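Local coordinates for teichoic acid biosynthesis protein F (Staphylococcus epidermidis, PDB 3L7I) that is a teichoic acid biosynthesis protein whose modelled part belongs to the GT-B clan of glycosyltransferase-like folds, at residues 339-344 with 430-435; 347-352 with 414-419. All coordinates share one frame; numbering follows the deposited sequence.

Contact 1: residues 339-344 with 430-435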
loop_
_atom_site.group_PDB
_atom_site.type_symbol
_atom_site.label_atom_id
_atom_site.label_comp_id
_atom_site.label_asym_id
_atom_site.label_seq_id
_atom_site.Cartn_x
_atom_site.Cartn_y
_atom_site.Cartn_z
ATOM N N SER A 339 -12.665 0.713 13.069
ATOM C CA SER A 339 -12.456 0.993 11.648
ATOM C C SER A 339 -13.370 0.112 10.793
ATOM O O SER A 339 -13.861 0.533 9.741
ATOM C CB SER A 339 -11.001 0.808 11.259
ATOM O OG SER A 339 -10.509 -0.379 11.818
ATOM N N LEU A 340 -13.605 -1.109 11.255
ATOM C CA LEU A 340 -14.551 -1.958 10.562
ATOM C C LEU A 340 -15.941 -1.319 10.577
ATOM O O LEU A 340 -16.617 -1.246 9.551
ATOM C CB LEU A 340 -14.591 -3.341 11.185
ATOM C CG LEU A 340 -15.738 -4.190 10.649
ATOM C CD1 LEU A 340 -15.740 -4.224 9.111
ATOM C CD2 LEU A 340 -15.685 -5.605 11.259
ATOM N N TYR A 341 -16.347 -0.839 11.747
ATOM C CA TYR A 341 -17.657 -0.225 11.921
ATOM C C TYR A 341 -17.795 1.021 11.065
ATOM O O TYR A 341 -18.828 1.224 10.441
ATOM C CB TYR A 341 -17.881 0.103 13.398
ATOM C CG TYR A 341 -18.775 1.283 13.644
ATOM C CD1 TYR A 341 -20.149 1.127 13.748
ATOM C CD2 TYR A 341 -18.245 2.550 13.789
ATOM C CE1 TYR A 341 -20.975 2.206 13.970
ATOM C CE2 TYR A 341 -19.062 3.642 14.011
ATOM C CZ TYR A 341 -20.430 3.462 14.104
ATOM O OH TYR A 341 -21.253 4.538 14.330
ATOM N N ASP A 342 -16.744 1.842 11.039
ATOM C CA ASP A 342 -16.710 3.070 10.254
ATOM C C ASP A 342 -16.864 2.719 8.769
ATOM O O ASP A 342 -17.322 3.526 7.963
ATOM C CB ASP A 342 -15.391 3.807 10.527
ATOM C CG ASP A 342 -15.407 5.275 10.068
ATOM O OD1 ASP A 342 -16.496 5.894 10.015
ATOM O OD2 ASP A 342 -14.322 5.831 9.762
ATOM N N LEU A 343 -16.511 1.492 8.412
ATOM C CA LEU A 343 -16.550 1.084 7.012
ATOM C C LEU A 343 -17.912 0.643 6.546
ATOM O O LEU A 343 -18.325 0.964 5.437
ATOM C CB LEU A 343 -15.554 -0.048 6.735
ATOM C CG LEU A 343 -14.211 0.406 6.161
ATOM C CD1 LEU A 343 -13.291 -0.771 5.934
ATOM C CD2 LEU A 343 -14.445 1.174 4.878
ATOM N N THR A 344 -18.598 -0.117 7.385
ATOM C CA THR A 344 -19.814 -0.781 6.940
ATOM C C THR A 344 -21.038 -0.073 7.485
ATOM O O THR A 344 -22.160 -0.568 7.359
ATOM C CB THR A 344 -19.841 -2.272 7.358
ATOM O OG1 THR A 344 -19.979 -2.374 8.783
ATOM C CG2 THR A 344 -18.563 -2.993 6.902
ATOM N N TYR A 430 -16.390 9.332 17.264
ATOM C CA TYR A 430 -16.193 8.272 16.285
ATOM C C TYR A 430 -17.482 7.468 16.048
ATOM O O TYR A 430 -17.563 6.717 15.089
ATOM C CB TYR A 430 -15.003 7.355 16.627
ATOM C CG TYR A 430 -15.008 6.842 18.049
ATOM C CD1 TYR A 430 -15.804 5.759 18.414
ATOM C CD2 TYR A 430 -14.219 7.448 19.031
ATOM C CE1 TYR A 430 -15.805 5.289 19.713
ATOM C CE2 TYR A 430 -14.215 6.991 20.330
ATOM C CZ TYR A 430 -15.016 5.914 20.675
ATOM O OH TYR A 430 -15.033 5.457 21.983
ATOM N N LEU A 431 -18.486 7.614 16.905
ATOM C CA LEU A 431 -19.798 7.032 16.605
ATOM C C LEU A 431 -20.524 7.893 15.572
ATOM O O LEU A 431 -20.391 9.120 15.577
ATOM C CB LEU A 431 -20.627 6.849 17.873
ATOM C CG LEU A 431 -20.181 5.618 18.656
ATOM C CD1 LEU A 431 -21.002 5.363 19.909
ATOM C CD2 LEU A 431 -20.248 4.425 17.731
ATOM N N ASN A 432 -21.270 7.261 14.675
ATOM C CA ASN A 432 -21.879 7.979 13.550
ATOM C C ASN A 432 -23.365 8.221 13.696
ATOM O O ASN A 432 -24.164 7.309 13.471
ATOM C CB ASN A 432 -21.667 7.202 12.251
ATOM C CG ASN A 432 -20.233 7.213 11.795
ATOM O OD1 ASN A 432 -19.547 8.256 11.855
ATOM N ND2 ASN A 432 -19.754 6.055 11.336
ATOM N N LYS A 433 -23.757 9.441 14.037
ATOM C CA LYS A 433 -25.183 9.719 14.185
ATOM C C LYS A 433 -25.809 10.110 12.856
ATOM O O LYS A 433 -25.672 11.252 12.403
ATOM C CB LYS A 433 -25.464 10.788 15.234
ATOM C CG LYS A 433 -26.784 10.531 15.911
ATOM C CD LYS A 433 -27.696 11.735 15.809
ATOM C CE LYS A 433 -28.006 12.140 14.373
ATOM N NZ LYS A 433 -29.409 12.601 14.246
ATOM N N LYS A 434 -26.487 9.160 12.222
ATOM C CA LYS A 434 -26.999 9.393 10.882
ATOM C C LYS A 434 -28.382 10.075 10.896
ATOM O O LYS A 434 -29.068 10.085 11.940
ATOM C CB LYS A 434 -27.069 8.080 10.125
ATOM C CG LYS A 434 -26.073 7.061 10.569
ATOM C CD LYS A 434 -26.457 5.740 9.939
ATOM C CE LYS A 434 -25.623 4.598 10.472
ATOM N NZ LYS A 434 -26.094 4.028 11.765
ATOM N N GLU A 435 -28.759 10.638 9.738
ATOM C CA GLU A 435 -30.038 11.317 9.509
ATOM C C GLU A 435 -31.165 10.410 9.959
ATOM O O GLU A 435 -32.212 10.829 10.438
ATOM C CB GLU A 435 -30.197 11.545 8.008
ATOM C CG GLU A 435 -30.717 12.907 7.608
ATOM C CD GLU A 435 -29.593 13.938 7.500
ATOM O OE1 GLU A 435 -28.571 13.644 6.820
ATOM O OE2 GLU A 435 -29.731 15.045 8.092
HETATM O O HOH W 1 -24.113 4.606 13.711
#
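Tyr341 carries this contact from the helix 336-344, which packs on the loop linking strands 418-423 and 438-441 of the parallel sheet. Its CG is anti to the backbone N (chi1 151°), and CB points toward the loop 430-435. Asn432 N donates to Tyr341 OH over 2.7 Å, with an N-H...O angle of 156°, and the N lies in the plane of the ring, at its edge. Tyr430 O also sits near that plane, 3.6 Å from Tyr341 CE2. Leu431 CB points away, but the CD2 branch turns back to 3.8 Å from Tyr341 CZ, crossing the tyrosine at about a right angle. The Asn432 side chain, with CG beside its backbone N, runs past the phenol in the opposite direction. Its amide lies 14° from parallel to the ring. Asn432 ND2 comes within 3.5 Å of Asp342 OD1 but hydrogen-bonds to Asp345. A water accepts from Lys434 NZ and lies within bonding distance of Tyr341 OH and Asn432 O; the lysine also forms a salt bridge with Asp345. As that water binds an ammonium group, it may be polarised. The helix thus holds the loop through one phenol, bonded to a loop backbone N-H and to a water.

Contact 2: residues 347-352 with 414-419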
loop_
_atom_site.group_PDB
_atom_site.type_symbol
_atom_site.label_atom_id
_atom_site.label_comp_id
_atom_site.label_asym_id
_atom_site.label_seq_id
_atom_site.Cartn_x
_atom_site.Cartn_y
_atom_site.Cartn_z
ATOM N N GLU A 347 -26.748 3.682 6.247
ATOM C CA GLU A 347 -28.060 4.079 6.727
ATOM C C GLU A 347 -29.052 2.908 6.727
ATOM O O GLU A 347 -30.065 2.943 7.415
ATOM C CB GLU A 347 -28.593 5.250 5.906
ATOM C CG GLU A 347 -29.414 6.225 6.721
ATOM C CD GLU A 347 -29.565 7.596 6.063
ATOM O OE1 GLU A 347 -30.707 7.937 5.663
ATOM O OE2 GLU A 347 -28.556 8.337 5.950
ATOM N N ASP A 348 -28.750 1.857 5.972
ATOM C CA ASP A 348 -29.650 0.700 5.885
ATOM C C ASP A 348 -29.594 -0.237 7.097
ATOM O O ASP A 348 -30.382 -1.173 7.192
ATOM C CB ASP A 348 -29.368 -0.112 4.612
ATOM C CG ASP A 348 -30.255 0.292 3.437
ATOM O OD1 ASP A 348 -31.455 0.573 3.674
ATOM O OD2 ASP A 348 -29.754 0.307 2.278
ATOM N N ASN A 349 -28.662 -0.001 8.014
ATOM C CA ASN A 349 -28.483 -0.918 9.136
ATOM C C ASN A 349 -29.504 -0.693 10.238
ATOM O O ASN A 349 -29.667 -1.528 11.132
ATOM C CB ASN A 349 -27.082 -0.786 9.727
ATOM C CG ASN A 349 -25.991 -1.093 8.728
ATOM O OD1 ASN A 349 -24.806 -0.906 9.020
ATOM N ND2 ASN A 349 -26.374 -1.568 7.544
ATOM N N VAL A 350 -30.180 0.448 10.163
ATOM C CA VAL A 350 -31.057 0.899 11.234
ATOM C C VAL A 350 -32.335 0.075 11.360
ATOM O O VAL A 350 -33.193 0.107 10.488
ATOM C CB VAL A 350 -31.437 2.388 11.054
ATOM C CG1 VAL A 350 -32.565 2.759 11.983
ATOM C CG2 VAL A 350 -30.238 3.281 11.285
ATOM N N LYS A 351 -32.455 -0.664 12.450
ATOM C CA LYS A 351 -33.700 -1.328 12.779
ATOM C C LYS A 351 -34.548 -0.391 13.644
ATOM O O LYS A 351 -34.183 -0.125 14.785
ATOM C CB LYS A 351 -33.397 -2.598 13.565
ATOM C CG LYS A 351 -32.460 -3.581 12.875
ATOM C CD LYS A 351 -31.950 -4.592 13.884
ATOM C CE LYS A 351 -31.705 -5.959 13.280
ATOM N NZ LYS A 351 -31.137 -6.867 14.331
ATOM N N PRO A 352 -35.683 0.112 13.112
ATOM C CA PRO A 352 -36.510 1.061 13.876
ATOM C C PRO A 352 -36.842 0.650 15.318
ATOM O O PRO A 352 -36.984 1.541 16.133
ATOM C CB PRO A 352 -37.778 1.179 13.030
ATOM C CG PRO A 352 -37.303 0.955 11.642
ATOM C CD PRO A 352 -36.201 -0.081 11.744
ATOM N N ALA A 414 -24.802 -2.159 17.812
ATOM C CA ALA A 414 -25.920 -1.571 18.525
ATOM C C ALA A 414 -26.082 -0.135 18.083
ATOM O O ALA A 414 -27.176 0.289 17.713
ATOM C CB ALA A 414 -25.716 -1.665 20.040
ATOM N N TYR A 415 -24.987 0.612 18.088
ATOM C CA TYR A 415 -25.052 2.016 17.692
ATOM C C TYR A 415 -25.352 2.259 16.198
ATOM O O TYR A 415 -26.013 3.237 15.835
ATOM C CB TYR A 415 -23.799 2.762 18.148
ATOM C CG TYR A 415 -23.930 3.161 19.576
ATOM C CD1 TYR A 415 -24.672 4.277 19.924
ATOM C CD2 TYR A 415 -23.364 2.398 20.578
ATOM C CE1 TYR A 415 -24.823 4.629 21.210
ATOM C CE2 TYR A 415 -23.510 2.736 21.866
ATOM C CZ TYR A 415 -24.242 3.854 22.183
ATOM O OH TYR A 415 -24.396 4.210 23.497
ATOM N N SER A 416 -24.862 1.373 15.337
ATOM C CA SER A 416 -25.237 1.411 13.945
ATOM C C SER A 416 -26.709 1.037 13.763
ATOM O O SER A 416 -27.420 1.636 12.949
ATOM C CB SER A 416 -24.374 0.441 13.159
ATOM O OG SER A 416 -24.734 0.461 11.782
ATOM N N GLU A 417 -27.167 0.043 14.518
ATOM C CA GLU A 417 -28.497 -0.508 14.289
ATOM C C GLU A 417 -29.612 0.309 14.907
ATOM O O GLU A 417 -30.755 0.196 14.492
ATOM C CB GLU A 417 -28.593 -1.952 14.785
ATOM C CG GLU A 417 -27.907 -2.972 13.878
ATOM C CD GLU A 417 -28.108 -4.408 14.351
ATOM O OE1 GLU A 417 -29.177 -4.699 14.941
ATOM O OE2 GLU A 417 -27.195 -5.240 14.130
ATOM N N ALA A 418 -29.294 1.140 15.891
ATOM C CA ALA A 418 -30.354 1.794 16.664
ATOM C C ALA A 418 -31.046 2.955 15.948
ATOM O O ALA A 418 -30.417 3.751 15.254
ATOM C CB ALA A 418 -29.836 2.232 18.018
ATOM N N SER A 419 -32.355 3.047 16.139
ATOM C CA SER A 419 -33.110 4.167 15.605
ATOM C C SER A 419 -33.061 5.310 16.602
ATOM O O SER A 419 -33.272 6.469 16.235
ATOM C CB SER A 419 -34.561 3.766 15.373
ATOM O OG SER A 419 -35.187 3.544 16.619
#
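Three torsions set up this contact. Lys351 and Glu417 both hold CG anti to the carbonyl carbon (chi1 -56° and -76°), so their side chains lie side by side and point the same way. In Ser419, OG lies between the backbone N and the carbonyl carbon (chi1 68°), which turns the hydroxyl to the backbone of Pro352. The Glu417 chain is extended beyond CG, while the lysine bends at chi3. Lys351 NZ meets Glu417 OE1 at 3.0 Å in a salt bridge. The ammonium approaches from above the carboxylate plane. Arg384 forms a second salt bridge to the same OE1.

Beside this pair the backbones run in nearly the same direction. Lys351 N donates to Glu417 O over 2.8 Å, in the plane of the carbonyl. Val350 CA adds a CA-H...O contact of 3.3 Å to Glu417 O. A similar contact joins Glu417 CA to Asn349 O.

The branches of Val350 divide the work. CG1 lies 3.9 Å from Ser419 CA, and CG2 packs against Ser416 O and Ala418 O. Asn349 OD1 stands 3.1 Å from Ser416 OG, but that hydroxyl is hydrogen-bonded to Asp345. At the far end Ser419 OG donates to Pro352 O at 2.7 Å, though the position of that carbonyl is less certain.

The segments are the lead-in to strand 354-358 and the junction of helix 409-417 with strand 418-423, two neighbouring strands of the parallel seven-stranded sheet. The Glu417 carbonyl at the helix end is held by an N-H and a CA-H. Glu417 OE1 takes salt bridges from both Lys351 and Arg384, which would be expected to favour the charged form.

From the N terminus, helix 336-344 supplies the first side of contact 1. The loop 347-352 follows and supplies the first side of contact 2, just before strand 354-358. The chain then runs through strands 384-389 and 402-405 to helix 409-417, where 414-419 closes contact 2. After strand 418-423, the loop 430-435 closes contact 1, so the loop of contact 2 lies within that of contact 1. The contacts touch, their centres 11 Å apart: Lys434 NZ hydrogen-bonds to Ser416 O, and Leu431 packs on Tyr415. Together they bind helix 336-344 and its following loop to the N-terminal ends of strands 354-358 and 418-423 and the loop before 438-441, mid-way across the parallel sheet.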